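Local coordinates for regulatory protein cox (PDB 4LHF) that binds DNA and represses the phage P2 Pc promoter, which controls the immunity repressor gene C and the integrase gene int, at residues E16-I21 and G26-M31. Residues are numbered along the deposited sequence; the frame is centred on the assembly and turned at random.
Sequences EFAKLI and GAVRRM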
loop_
_atom_site.group_PDB
_atom_site.type_symbol
_atom_site.label_atom_id
_atom_site.label_comp_id
_atom_site.label_asym_id
_atom_site.label_seq_id
_atom_site.Cartn_x
_atom_site.Cartn_y
_atom_site.Cartn_z
ATOM N N GLU A 16 -4.514 10.382 2.457
ATOM C CA GLU A 16 -5.705 9.801 1.848
ATOM C C GLU A 16 -5.651 8.280 1.934
ATOM O O GLU A 16 -6.658 7.624 2.224
ATOM C CB GLU A 16 -5.828 10.242 0.389
ATOM C CG GLU A 16 -7.004 9.624 -0.357
ATOM C CD GLU A 16 -8.348 10.198 0.063
ATOM O OE1 GLU A 16 -8.375 11.198 0.813
ATOM O OE2 GLU A 16 -9.384 9.644 -0.364
ATOM N N PHE A 17 -4.469 7.728 1.682
ATOM C CA PHE A 17 -4.241 6.295 1.809
ATOM C C PHE A 17 -4.494 5.857 3.248
ATOM O O PHE A 17 -5.006 4.766 3.498
ATOM C CB PHE A 17 -2.813 5.941 1.392
ATOM C CG PHE A 17 -2.528 4.468 1.393
ATOM C CD1 PHE A 17 -2.875 3.684 0.306
ATOM C CD2 PHE A 17 -1.908 3.866 2.475
ATOM C CE1 PHE A 17 -2.615 2.328 0.300
ATOM C CE2 PHE A 17 -1.645 2.511 2.476
ATOM C CZ PHE A 17 -1.998 1.740 1.387
ATOM N N ALA A 18 -4.131 6.724 4.188
ATOM C CA ALA A 18 -4.390 6.481 5.599
ATOM C C ALA A 18 -5.889 6.442 5.859
ATOM O O ALA A 18 -6.373 5.593 6.607
ATOM C CB ALA A 18 -3.736 7.554 6.449
ATOM N N LYS A 19 -6.618 7.369 5.243
ATOM C CA LYS A 19 -8.069 7.403 5.376
ATOM C C LYS A 19 -8.702 6.135 4.814
ATOM O O LYS A 19 -9.712 5.655 5.328
ATOM C CB LYS A 19 -8.666 8.618 4.663
ATOM C CG LYS A 19 -8.173 9.963 5.160
ATOM C CD LYS A 19 -9.111 11.074 4.721
ATOM C CE LYS A 19 -8.456 12.440 4.831
ATOM N NZ LYS A 19 -7.539 12.716 3.686
ATOM N N LEU A 20 -8.103 5.595 3.756
ATOM C CA LEU A 20 -8.653 4.414 3.095
ATOM C C LEU A 20 -8.518 3.136 3.925
ATOM O O LEU A 20 -9.423 2.304 3.942
ATOM C CB LEU A 20 -8.019 4.219 1.714
ATOM C CG LEU A 20 -8.381 5.244 0.638
ATOM C CD1 LEU A 20 -7.755 4.861 -0.692
ATOM C CD2 LEU A 20 -9.888 5.357 0.506
ATOM N N ILE A 21 -7.387 2.979 4.607
ATOM C CA ILE A 21 -7.142 1.769 5.387
ATOM C C ILE A 21 -7.541 1.927 6.851
ATOM O O ILE A 21 -7.376 1.006 7.650
ATOM C CB ILE A 21 -5.674 1.330 5.306
ATOM C CG1 ILE A 21 -4.765 2.382 5.946
ATOM C CG2 ILE A 21 -5.278 1.090 3.859
ATOM C CD1 ILE A 21 -3.288 2.054 5.853
ATOM N N GLY A 26 0.045 9.373 11.332
ATOM C CA GLY A 26 1.312 9.060 11.966
ATOM C C GLY A 26 1.682 7.602 11.797
ATOM O O GLY A 26 2.841 7.274 11.538
ATOM N N ALA A 27 0.690 6.728 11.940
ATOM C CA ALA A 27 0.892 5.296 11.753
ATOM C C ALA A 27 1.433 4.991 10.361
ATOM O O ALA A 27 2.378 4.216 10.207
ATOM C CB ALA A 27 -0.406 4.547 11.983
ATOM N N VAL A 28 0.832 5.612 9.354
ATOM C CA VAL A 28 1.228 5.386 7.970
ATOM C C VAL A 28 2.615 5.954 7.676
ATOM O O VAL A 28 3.401 5.336 6.960
ATOM C CB VAL A 28 0.180 5.954 6.986
ATOM C CG1 VAL A 28 0.673 5.857 5.550
ATOM C CG2 VAL A 28 -1.131 5.212 7.141
ATOM N N ARG A 29 2.921 7.120 8.240
ATOM C CA ARG A 29 4.248 7.694 8.062
ATOM C C ARG A 29 5.291 6.788 8.704
ATOM O O ARG A 29 6.396 6.625 8.174
ATOM C CB ARG A 29 4.322 9.104 8.639
ATOM C CG ARG A 29 4.981 10.112 7.706
ATOM C CD ARG A 29 5.315 11.413 8.422
ATOM N NE ARG A 29 4.240 11.845 9.307
ATOM C CZ ARG A 29 4.319 11.833 10.633
ATOM N NH1 ARG A 29 3.289 12.241 11.358
ATOM N NH2 ARG A 29 5.428 11.417 11.232
ATOM N N ARG A 30 4.933 6.188 9.837
ATOM C CA ARG A 30 5.799 5.207 10.487
ATOM C C ARG A 30 5.983 3.967 9.614
ATOM O O ARG A 30 7.072 3.386 9.575
ATOM C CB ARG A 30 5.250 4.828 11.861
ATOM C CG ARG A 30 5.411 5.924 12.914
ATOM C CD ARG A 30 5.111 5.422 14.320
ATOM N NE ARG A 30 3.687 5.421 14.647
ATOM C CZ ARG A 30 3.040 6.465 15.160
ATOM N NH1 ARG A 30 3.682 7.606 15.381
ATOM N NH2 ARG A 30 1.747 6.376 15.443
ATOM N N MET A 31 4.914 3.566 8.928
ATOM C CA MET A 31 4.987 2.453 7.987
ATOM C C MET A 31 5.970 2.771 6.868
ATOM O O MET A 31 6.754 1.919 6.461
ATOM C CB MET A 31 3.618 2.163 7.372
ATOM C CG MET A 31 2.576 1.652 8.361
ATOM S SD MET A 31 1.026 1.208 7.546
ATOM C CE MET A 31 1.570 -0.141 6.506
#
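The backbone O of Phe17 accepts hydrogen bonds from two N-H groups, one from Ile21 N at 3.2 Å and a weak one from Leu20 N. Residues four apart, Phe17 and Ile21 lie on the same side of helix 14-21, where both meet Val28 of helix 25-34. Val28 carries the contact. Its CG2 sits 3.6 Å from Ala18 CB and also touches Ala18 CA, at the point where the two backbones come nearest. The same methyl meets Ile21 CD1 at 4.0 Å. Ile21 CG1 lies between its own N and carbonyl carbon (chi1 64°), and the extended chain beyond it carries CD1 across to Val28. The other methyl of Val28, CG1, lies anti to the backbone N (chi1 174°). It comes to the edge of the Phe17 ring, near the ring plane, 4.5 Å from CD2. Ile21 CG2 lies over one face of that ring, toward its rim. Trp62 packs edge-to-face with Phe17, and Leu37 also touches Val28. The axes of segments 16-21 and 26-31 approach to 9.6 Å, with 110° between their N-to-C directions, as in a helix-turn-helix. Helix 25-34 is the second of the pair, consistent with a recognition helix. No hydrogen bond or salt bridge joins the two segments, so they meet through apolar contacts alone, centred on the methyls of Val28.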